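Local coordinates for putative sensory box/GGDEF family protein (Vibrio parahaemolyticus, PDB 3LID) that probably makes cyclic di-GMP from two GTP molecules, acting as a membrane signalling protein whose extracellular PDC-fold sensor domain is the part described here, at residues S49-D52 with Y53-P57; N61-I64 with L65-W69; D162-Q165 with G166-V169. All coordinates share one frame; numbering follows the deposited sequence.

Contact 1: residues S49-D52 with Y53-P57; sequences SLYD and YLREP. With EDO (1,2-ethanediol), chain I.
The side chain of Arg55 runs alongside that of Tyr51, four residues earlier in helix 48-55, and joins it in two ways. Its CG sits over one ring face in a CH-pi contact, 3.7 Å from the ring centroid. Its NH1 reaches the phenol OH of Tyr51 at 3.0 Å in a bent hydrogen bond (141°). The arginine chain is bent at both chi2 (-51°) and chi3, which brings the guanidinium past the ring to the hydroxyl, its plane 58° from that of the ring. NE and NH2 together grip O1 of a 1,2-ethanediol, probably from the crystallisation liquor, whose O2 gives a hydrogen bond to the carbonyl of Leu54. Away from this pair, CD1 of Leu50 packs on CG of Leu54 at 4.0 Å, and both leucines lie on Phe84 of the sheet. Further out, Tyr53 rests on Leu62 and Leu65 of the next helix, and Asp52 OD1 is held by Gln48 NE2. The backbone bond from Glu56 N to Asp52 O, 2.9 Å, closes the last turn before Glu56 leaves helical geometry. The i to i+4 spacing is that of an alpha-helix; this one has Leu50 and Leu54 against the sheet of the PDC sensor domain and Tyr51 and Arg55 exposed.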
ATOM      1  N   SER A  49      16.240  17.069  12.633  1.00 18.78           N
ATOM      2  CA  SER A  49      15.868  18.087  11.654  1.00 19.63           C
ATOM      3  C   SER A  49      14.410  18.488  11.859  1.00 18.51           C
ATOM      4  O   SER A  49      14.042  19.634  11.701  1.00 16.90           O
ATOM      5  CB  SER A  49      16.164  17.633  10.205  1.00 21.44           C
ATOM      6  OG  SER A  49      15.617  16.349   9.891  1.00 27.12           O
ATOM      7  N   LEU A  50      13.547  17.519  12.184  1.00 17.71           N
ATOM      8  CA  LEU A  50      12.155  17.909  12.382  1.00 16.26           C
ATOM      9  C   LEU A  50      12.048  18.714  13.710  1.00 17.30           C
ATOM     10  O   LEU A  50      11.368  19.764  13.765  1.00 16.03           O
ATOM     11  CB  LEU A  50      11.228  16.677  12.438  1.00 17.99           C
ATOM     12  CG  LEU A  50       9.779  16.897  12.822  1.00 15.81           C
ATOM     13  CD1 LEU A  50       9.087  17.796  11.795  1.00 14.82           C
ATOM     14  CD2 LEU A  50       9.057  15.501  12.953  1.00 18.78           C
ATOM     15  N   TYR A  51      12.752  18.249  14.735  1.00 18.72           N
ATOM     16  CA  TYR A  51      12.757  18.921  16.043  1.00 19.71           C
ATOM     17  C   TYR A  51      13.235  20.363  15.865  1.00 19.63           C
ATOM     18  O   TYR A  51      12.575  21.310  16.329  1.00 19.83           O
ATOM     19  CB  TYR A  51      13.685  18.175  16.929  1.00 20.43           C
ATOM     20  CG  TYR A  51      13.852  18.903  18.214  1.00 23.77           C
ATOM     21  CD1 TYR A  51      12.878  18.854  19.179  1.00 31.00           C
ATOM     22  CD2 TYR A  51      15.008  19.684  18.442  1.00 29.86           C
ATOM     23  CE1 TYR A  51      13.053  19.548  20.402  1.00 34.44           C
ATOM     24  CE2 TYR A  51      15.194  20.377  19.639  1.00 32.52           C
ATOM     25  CZ  TYR A  51      14.214  20.296  20.608  1.00 36.99           C
ATOM     26  OH  TYR A  51      14.379  21.010  21.783  1.00 41.02           O
ATOM     27  N   ASP A  52      14.327  20.526  15.135  1.00 19.86           N
ATOM     28  CA  ASP A  52      14.844  21.909  14.921  1.00 20.13           C
ATOM     29  C   ASP A  52      13.850  22.832  14.259  1.00 19.88           C
ATOM     30  O   ASP A  52      13.698  24.039  14.675  1.00 19.36           O
ATOM     31  CB  ASP A  52      16.154  21.924  14.123  1.00 20.64           C
ATOM     32  CG  ASP A  52      17.312  21.236  14.868  1.00 19.29           C
ATOM     33  OD1 ASP A  52      17.274  21.035  16.119  1.00 21.37           O
ATOM     34  OD2 ASP A  52      18.297  20.892  14.184  1.00 23.68           O
ATOM     35  N   TYR A  53      13.190  22.340  13.214  1.00 17.10           N
ATOM     36  CA  TYR A  53      12.202  23.085  12.527  1.00 17.51           C
ATOM     37  C   TYR A  53      11.016  23.438  13.484  1.00 16.25           C
ATOM     38  O   TYR A  53      10.517  24.572  13.433  1.00 17.40           O
ATOM     39  CB  TYR A  53      11.694  22.288  11.279  1.00 17.47           C
ATOM     40  CG  TYR A  53      10.441  22.833  10.667  1.00 16.89           C
ATOM     41  CD1 TYR A  53      10.466  24.049   9.930  1.00 16.68           C
ATOM     42  CD2 TYR A  53       9.205  22.190  10.898  1.00 15.52           C
ATOM     43  CE1 TYR A  53       9.234  24.577   9.374  1.00 16.32           C
ATOM     44  CE2 TYR A  53       8.025  22.671  10.369  1.00 19.74           C
ATOM     45  CZ  TYR A  53       8.033  23.870   9.624  1.00 19.11           C
ATOM     46  OH  TYR A  53       6.831  24.310   9.089  1.00 19.88           O
ATOM     47  N   LEU A  54      10.511  22.472  14.223  1.00 15.13           N
ATOM     48  CA  LEU A  54       9.342  22.761  15.050  1.00 16.06           C
ATOM     49  C   LEU A  54       9.729  23.795  16.156  1.00 18.66           C
ATOM     50  O   LEU A  54       8.897  24.601  16.587  1.00 18.09           O
ATOM     51  CB  LEU A  54       8.800  21.492  15.699  1.00 15.50           C
ATOM     52  CG  LEU A  54       8.285  20.490  14.606  1.00 15.59           C
ATOM     53  CD1 LEU A  54       7.833  19.301  15.388  1.00 17.89           C
ATOM     54  CD2 LEU A  54       7.142  21.154  13.806  1.00 16.20           C
ATOM     55  N   ARG A  55      10.933  23.719  16.642  1.00 20.24           N
ATOM     56  CA  ARG A  55      11.387  24.741  17.642  1.00 20.71           C
ATOM     57  C   ARG A  55      11.544  26.116  17.010  1.00 22.07           C
ATOM     58  O   ARG A  55      11.183  27.134  17.627  1.00 21.78           O
ATOM     59  CB  ARG A  55      12.732  24.399  18.269  1.00 22.57           C
ATOM     60  CG  ARG A  55      12.840  23.082  18.975  1.00 27.13           C
ATOM     61  CD  ARG A  55      11.771  22.856  19.970  1.00 30.58           C
ATOM     62  NE  ARG A  55      11.494  24.030  20.818  1.00 34.62           N
ATOM     63  CZ  ARG A  55      12.289  24.468  21.800  1.00 36.25           C
ATOM     64  NH1 ARG A  55      13.430  23.857  22.064  1.00 39.29           N
ATOM     65  NH2 ARG A  55      11.922  25.510  22.523  1.00 35.42           N
ATOM     66  N   GLU A  56      12.103  26.146  15.821  1.00 19.52           N
ATOM     67  CA  GLU A  56      12.393  27.403  15.176  1.00 21.34           C
ATOM     68  C   GLU A  56      12.044  27.269  13.705  1.00 20.52           C
ATOM     69  O   GLU A  56      12.952  26.930  12.890  1.00 19.42           O
ATOM     70  CB  GLU A  56      13.842  27.790  15.433  1.00 22.46           C
ATOM     71  CG  GLU A  56      14.167  29.185  14.902  1.00 29.45           C
ATOM     72  CD  GLU A  56      15.639  29.561  15.165  1.00 39.07           C
ATOM     73  OE1 GLU A  56      16.177  29.087  16.217  1.00 40.48           O
ATOM     74  OE2 GLU A  56      16.228  30.266  14.311  1.00 42.07           O
ATOM     75  N   PRO A  57      10.761  27.530  13.346  1.00 19.51           N
ATOM     76  CA  PRO A  57      10.383  27.240  11.932  1.00 19.30           C
ATOM     77  C   PRO A  57      10.796  28.329  10.913  1.00 19.07           C
ATOM     78  O   PRO A  57       9.921  28.848  10.181  1.00 21.06           O
ATOM     79  CB  PRO A  57       8.865  27.065  11.966  1.00 22.06           C
ATOM     80  CG  PRO A  57       8.439  27.898  13.145  1.00 21.23           C
ATOM     81  CD  PRO A  57       9.554  27.707  14.204  1.00 20.29           C
TER
HETATM   82  C1  EDO I   9       8.265  26.075  20.712  1.00 31.24           C
HETATM   83  O1  EDO I   9       9.292  25.310  21.397  1.00 33.66           O
HETATM   84  C2  EDO I   9       7.433  25.162  19.802  1.00 32.93           C
HETATM   85  O2  EDO I   9       8.233  23.961  19.549  1.00 34.54           O

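Contact 2: residues N61-I64 with L65-W69; sequences NLTI and LENMW
The carboxylate of Glu66 lies against the side chain of Leu62 one turn earlier, with OE2 3.6 Å from Leu62 CG, so this end of the glutamate meets hydrocarbon and not a donor of the earlier turn. The glutamate chain, extended beyond CG (chi2 173°), crosses the isobutyl group at a slant, and CG also touches the carbonyl oxygen of Leu62. That oxygen accepts the amide of Glu66 at 2.8 Å. The regular ladder continues with Leu65 N to Asn61 O at 3.0 Å, Asn67 N to Thr63 O at 2.9 Å and Met68 N to Ile64 O at 3.0 Å. Thr63 and Asn67 run side by side: Thr63 CG2 touches Asn67 ND2 at 3.5 Å, while ND2 lies 3.4 Å from Thr63 O at an angle too poor for a bond. The Thr63 hydroxyl is paired with Lys59 NZ, and Asn61 ND2 gives its hydrogen bond to Glu56 O, just after helix 48-55. Leu65 CD1 covers part of one Trp69 face. The chemistry implies that main-chain bonds hold this part of helix 59-76 together, while the polar groups of Thr63 and Asn61 serve to bond it to Lys59 and Glu56 outside it.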
ATOM      1  N   ASN A  61      15.594  26.408   8.547  1.00 18.72           N
ATOM      2  CA  ASN A  61      15.306  25.114   9.121  1.00 19.25           C
ATOM      3  C   ASN A  61      14.305  24.329   8.282  1.00 18.15           C
ATOM      4  O   ASN A  61      14.361  23.071   8.237  1.00 17.70           O
ATOM      5  CB  ASN A  61      14.860  25.244  10.568  1.00 19.70           C
ATOM      6  CG  ASN A  61      16.027  25.562  11.496  1.00 20.01           C
ATOM      7  OD1 ASN A  61      17.203  25.327  11.148  1.00 20.40           O
ATOM      8  ND2 ASN A  61      15.728  26.108  12.688  1.00 22.36           N
ATOM      9  N   LEU A  62      13.413  25.021   7.615  1.00 18.35           N
ATOM     10  CA  LEU A  62      12.417  24.309   6.765  1.00 17.49           C
ATOM     11  C   LEU A  62      13.217  23.684   5.619  1.00 20.49           C
ATOM     12  O   LEU A  62      12.976  22.567   5.155  1.00 19.05           O
ATOM     13  CB  LEU A  62      11.396  25.297   6.184  1.00 16.40           C
ATOM     14  CG  LEU A  62      10.431  24.798   5.077  1.00 16.39           C
ATOM     15  CD1 LEU A  62       9.633  23.630   5.682  1.00 19.53           C
ATOM     16  CD2 LEU A  62       9.446  25.876   4.614  1.00 18.44           C
ATOM     17  N   THR A  63      14.164  24.443   5.087  1.00 19.47           N
ATOM     18  CA  THR A  63      14.960  23.889   3.953  1.00 20.16           C
ATOM     19  C   THR A  63      15.738  22.646   4.350  1.00 18.27           C
ATOM     20  O   THR A  63      15.819  21.679   3.596  1.00 19.04           O
ATOM     21  CB  THR A  63      15.928  24.986   3.440  1.00 21.28           C
ATOM     22  OG1 THR A  63      15.119  26.024   2.868  1.00 23.65           O
ATOM     23  CG2 THR A  63      16.954  24.444   2.406  1.00 21.60           C
ATOM     24  N   ILE A  64      16.363  22.673   5.515  1.00 18.35           N
ATOM     25  CA  ILE A  64      17.106  21.528   5.961  1.00 18.28           C
ATOM     26  C   ILE A  64      16.162  20.304   6.083  1.00 18.63           C
ATOM     27  O   ILE A  64      16.526  19.182   5.640  1.00 17.62           O
ATOM     28  CB  ILE A  64      17.785  21.832   7.294  1.00 19.27           C
ATOM     29  CG1 ILE A  64      18.925  22.827   6.964  1.00 20.12           C
ATOM     30  CG2 ILE A  64      18.330  20.598   7.983  1.00 17.12           C
ATOM     31  CD1 ILE A  64      19.459  23.498   8.273  1.00 24.62           C
ATOM     32  N   LEU A  65      14.985  20.530   6.678  1.00 16.85           N
ATOM     33  CA  LEU A  65      14.006  19.440   6.864  1.00 16.78           C
ATOM     34  C   LEU A  65      13.563  18.918   5.478  1.00 17.11           C
ATOM     35  O   LEU A  65      13.554  17.711   5.247  1.00 17.67           O
ATOM     36  CB  LEU A  65      12.776  19.950   7.610  1.00 15.08           C
ATOM     37  CG  LEU A  65      11.685  18.909   7.821  1.00 15.60           C
ATOM     38  CD1 LEU A  65      12.245  17.723   8.625  1.00 16.27           C
ATOM     39  CD2 LEU A  65      10.533  19.579   8.646  1.00 15.02           C
ATOM     40  N   GLU A  66      13.224  19.826   4.558  1.00 15.74           N
ATOM     41  CA  GLU A  66      12.740  19.443   3.239  1.00 15.69           C
ATOM     42  C   GLU A  66      13.824  18.620   2.495  1.00 17.16           C
ATOM     43  O   GLU A  66      13.527  17.598   1.872  1.00 15.57           O
ATOM     44  CB  GLU A  66      12.472  20.652   2.407  1.00 15.34           C
ATOM     45  CG  GLU A  66      11.107  21.337   2.814  1.00 16.21           C
ATOM     46  CD  GLU A  66      10.844  22.671   2.109  1.00 20.71           C
ATOM     47  OE1 GLU A  66      11.808  23.305   1.613  1.00 22.57           O
ATOM     48  OE2 GLU A  66       9.648  23.018   2.038  1.00 21.99           O
ATOM     49  N   ASN A  67      15.069  19.066   2.583  1.00 16.51           N
ATOM     50  CA  ASN A  67      16.165  18.339   1.911  1.00 18.05           C
ATOM     51  C   ASN A  67      16.320  16.956   2.497  1.00 18.46           C
ATOM     52  O   ASN A  67      16.583  15.999   1.752  1.00 18.08           O
ATOM     53  CB  ASN A  67      17.479  19.156   2.007  1.00 17.98           C
ATOM     54  CG  ASN A  67      17.421  20.382   1.113  1.00 21.44           C
ATOM     55  OD1 ASN A  67      16.548  20.471   0.295  1.00 28.05           O
ATOM     56  ND2 ASN A  67      18.306  21.349   1.315  1.00 26.96           N
ATOM     57  N   MET A  68      16.187  16.836   3.832  1.00 17.27           N
ATOM     58  CA  MET A  68      16.298  15.547   4.463  0.50 16.50           C
ATOM     59  C   MET A  68      15.158  14.628   4.003  1.00 15.76           C
ATOM     60  O   MET A  68      15.396  13.442   3.588  1.00 15.47           O
ATOM     61  CB  MET A  68      16.259  15.730   5.987  0.50 16.48           C
ATOM     62  CG  MET A  68      16.602  14.506   6.815  0.50 20.61           C
ATOM     63  SD  MET A  68      15.235  13.426   7.205  0.50 22.03           S
ATOM     64  CE  MET A  68      14.345  14.299   8.588  0.50 16.04           C
ATOM     65  N   TRP A  69      13.916  15.130   4.073  1.00 15.04           N
ATOM     66  CA  TRP A  69      12.790  14.285   3.669  1.00 15.40           C
ATOM     67  C   TRP A  69      12.884  13.910   2.182  1.00 16.36           C
ATOM     68  O   TRP A  69      12.482  12.818   1.828  1.00 16.09           O
ATOM     69  CB  TRP A  69      11.483  15.020   3.960  1.00 15.62           C
ATOM     70  CG  TRP A  69      11.139  14.958   5.384  1.00 13.46           C
ATOM     71  CD1 TRP A  69      11.890  14.446   6.427  1.00 16.55           C
ATOM     72  CD2 TRP A  69       9.943  15.485   5.990  1.00 14.34           C
ATOM     73  NE1 TRP A  69      11.195  14.578   7.611  1.00 14.82           N
ATOM     74  CE2 TRP A  69       9.991  15.166   7.350  1.00 15.08           C
ATOM     75  CE3 TRP A  69       8.817  16.111   5.473  1.00 16.11           C
ATOM     76  CZ2 TRP A  69       8.970  15.537   8.253  1.00 16.59           C
ATOM     77  CZ3 TRP A  69       7.769  16.449   6.331  1.00 14.39           C
ATOM     78  CH2 TRP A  69       7.873  16.168   7.716  1.00 15.42           C
TER

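Contact 3: residues D162-Q165 with G166-V169; sequences DVRQ and GYLV
Arg164 and Tyr167 meet edge to edge, their flat groups turned 82° apart. The phenol OH of Tyr167 lies at the rim of the guanidinium and in its plane, where NH1 of Arg164 donates to it at 3.0 Å in a nearly straight bond (163°). NH1 in turn approaches the edge of the tyrosine ring, close to the ring plane, 3.5 Å from CE1. The ring of Tyr167 also makes an edge-to-face contact with Phe119 of helix 117-124.

The two residues flank a classic beta bulge in strand 163-173, the second arm of a hairpin with strand 150-160: Gln165 and Gly166 both face Ile158 and both bond to its backbone. Gln165 departs from extended geometry towards helix-like backbone angles, and Gly166 takes a positive phi of 155°, in a conformation where a beta carbon would run into the preceding carbonyl oxygen. The extra residue lets Arg164 and Tyr167, three apart in sequence, direct their side chains to the same side of the sheet. In Arg164 the extended chi1 and chi2 bring CD to 3.3 Å from Tyr167 OH, and the bend at chi3 then turns the guanidinium so that NH1 meets the hydroxyl.

Beyond the tyrosine, all three guanidinium nitrogens have partners in and just after helix 117-124: NH1 also bonds Gln123 O, NH2 bonds Leu125 O and NE bonds Asn127 OD1. Arginine and tyrosine together therefore tie the bulged hairpin to the end of that helix. Within the bulge, the bent side chain of Gln165 curls back along its own strand, and its NE2 donates to Val163 O at 3.0 Å from well above the carbonyl plane.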
ATOM      1  N   ASP A 162       5.886  18.096  25.549  1.00 20.58           N
ATOM      2  CA  ASP A 162       4.524  17.650  25.761  1.00 21.23           C
ATOM      3  C   ASP A 162       3.402  18.444  25.146  1.00 20.11           C
ATOM      4  O   ASP A 162       2.269  18.130  25.375  1.00 22.94           O
ATOM      5  CB  ASP A 162       4.215  17.354  27.231  1.00 23.23           C
ATOM      6  CG  ASP A 162       5.201  16.344  27.815  1.00 31.77           C
ATOM      7  OD1 ASP A 162       5.325  15.215  27.248  1.00 31.46           O
ATOM      8  OD2 ASP A 162       5.924  16.693  28.791  1.00 35.15           O
ATOM      9  N   VAL A 163       3.709  19.427  24.290  1.00 18.53           N
ATOM     10  CA  VAL A 163       2.685  20.175  23.651  1.00 16.65           C
ATOM     11  C   VAL A 163       2.654  19.755  22.162  1.00 17.18           C
ATOM     12  O   VAL A 163       3.658  19.875  21.460  1.00 17.84           O
ATOM     13  CB  VAL A 163       3.002  21.702  23.714  1.00 18.28           C
ATOM     14  CG1 VAL A 163       1.936  22.514  22.977  1.00 16.82           C
ATOM     15  CG2 VAL A 163       3.127  22.125  25.267  1.00 18.15           C
ATOM     16  N   ARG A 164       1.491  19.278  21.749  1.00 17.79           N
ATOM     17  CA  ARG A 164       1.371  18.796  20.358  1.00 18.37           C
ATOM     18  C   ARG A 164       1.610  19.940  19.385  1.00 18.38           C
ATOM     19  O   ARG A 164       1.020  21.050  19.514  1.00 18.24           O
ATOM     20  CB  ARG A 164      -0.029  18.221  20.142  1.00 17.14           C
ATOM     21  CG  ARG A 164      -0.081  17.499  18.756  1.00 18.43           C
ATOM     22  CD  ARG A 164      -1.444  16.757  18.640  1.00 17.44           C
ATOM     23  NE  ARG A 164      -1.349  15.635  19.583  1.00 16.51           N
ATOM     24  CZ  ARG A 164      -2.255  14.673  19.665  1.00 18.10           C
ATOM     25  NH1 ARG A 164      -3.286  14.645  18.847  1.00 18.32           N
ATOM     26  NH2 ARG A 164      -2.059  13.676  20.534  1.00 20.12           N
ATOM     27  N   GLN A 165       2.514  19.711  18.422  1.00 17.14           N
ATOM     28  CA  GLN A 165       2.822  20.682  17.350  1.00 17.85           C
ATOM     29  C   GLN A 165       2.092  20.406  16.032  1.00 17.53           C
ATOM     30  O   GLN A 165       1.930  21.283  15.184  1.00 16.60           O
ATOM     31  CB  GLN A 165       4.338  20.686  17.079  1.00 19.74           C
ATOM     32  CG  GLN A 165       5.131  21.045  18.382  1.00 21.28           C
ATOM     33  CD  GLN A 165       4.707  22.463  18.905  1.00 19.67           C
ATOM     34  OE1 GLN A 165       4.885  23.443  18.185  1.00 24.45           O
ATOM     35  NE2 GLN A 165       4.204  22.558  20.137  1.00 19.27           N
ATOM     36  N   GLY A 166       1.662  19.169  15.880  1.00 16.17           N
ATOM     37  CA  GLY A 166       1.086  18.770  14.575  1.00 14.85           C
ATOM     38  C   GLY A 166       1.247  17.244  14.408  1.00 14.87           C
ATOM     39  O   GLY A 166       1.439  16.508  15.345  1.00 15.70           O
ATOM     40  N   TYR A 167       1.220  16.849  13.139  1.00 14.15           N
ATOM     41  CA  TYR A 167       1.187  15.419  12.801  1.00 15.06           C
ATOM     42  C   TYR A 167       2.151  15.155  11.699  1.00 15.72           C
ATOM     43  O   TYR A 167       2.132  15.833  10.675  1.00 16.31           O
ATOM     44  CB  TYR A 167      -0.236  15.044  12.305  1.00 14.99           C
ATOM     45  CG  TYR A 167      -1.252  15.387  13.381  1.00 14.36           C
ATOM     46  CD1 TYR A 167      -1.590  14.437  14.357  1.00 15.64           C
ATOM     47  CD2 TYR A 167      -1.852  16.640  13.416  1.00 17.30           C
ATOM     48  CE1 TYR A 167      -2.488  14.773  15.409  1.00 18.45           C
ATOM     49  CE2 TYR A 167      -2.731  17.004  14.462  1.00 15.66           C
ATOM     50  CZ  TYR A 167      -3.036  16.036  15.445  1.00 18.87           C
ATOM     51  OH  TYR A 167      -3.897  16.373  16.448  1.00 19.17           O
ATOM     52  N   LEU A 168       2.980  14.131  11.889  1.00 14.12           N
ATOM     53  CA  LEU A 168       3.750  13.582  10.758  1.00 14.16           C
ATOM     54  C   LEU A 168       2.847  12.607  10.011  1.00 14.20           C
ATOM     55  O   LEU A 168       2.225  11.762  10.641  1.00 14.29           O
ATOM     56  CB  LEU A 168       4.934  12.823  11.331  1.00 14.17           C
ATOM     57  CG  LEU A 168       5.761  12.069  10.312  1.00 16.04           C
ATOM     58  CD1 LEU A 168       6.495  13.093   9.418  1.00 16.35           C
ATOM     59  CD2 LEU A 168       6.839  11.190  11.028  1.00 18.13           C
ATOM     60  N   VAL A 169       2.790  12.721   8.681  1.00 12.77           N
ATOM     61  CA  VAL A 169       1.952  11.851   7.881  1.00 14.07           C
ATOM     62  C   VAL A 169       2.789  11.349   6.732  1.00 15.66           C
ATOM     63  O   VAL A 169       3.405  12.140   5.991  1.00 12.84           O
ATOM     64  CB  VAL A 169       0.768  12.630   7.262  1.00 14.07           C
ATOM     65  CG1 VAL A 169      -0.101  11.693   6.424  1.00 14.60           C
ATOM     66  CG2 VAL A 169      -0.105  13.253   8.395  1.00 13.72           C
TER

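How the contacts relate
Contacts 1 and 2 lie within successive helices, 48-55 and 59-76, whereas contact 3 lies in a bulged strand of the seven-stranded antiparallel sheet. The two helices pack on each other and are joined again by a hydrogen bond where the chain passes between them. Contact 3 meets both: Leu54 CD1 touches Gln165 CB at 4.1 Å, and Trp69 CZ2 packs on Leu168 CD1, although the centres of contacts 2 and 3 are about 17 Å apart. Contact 2 is a surface contact; contacts 1 and 3 are partly buried. Both of these pair an arginine with a tyrosine hydroxyl, but Arg55 is exposed and binds an ethanediol probably taken up from the crystallisation liquor, while Arg164 is bound to protein oxygens.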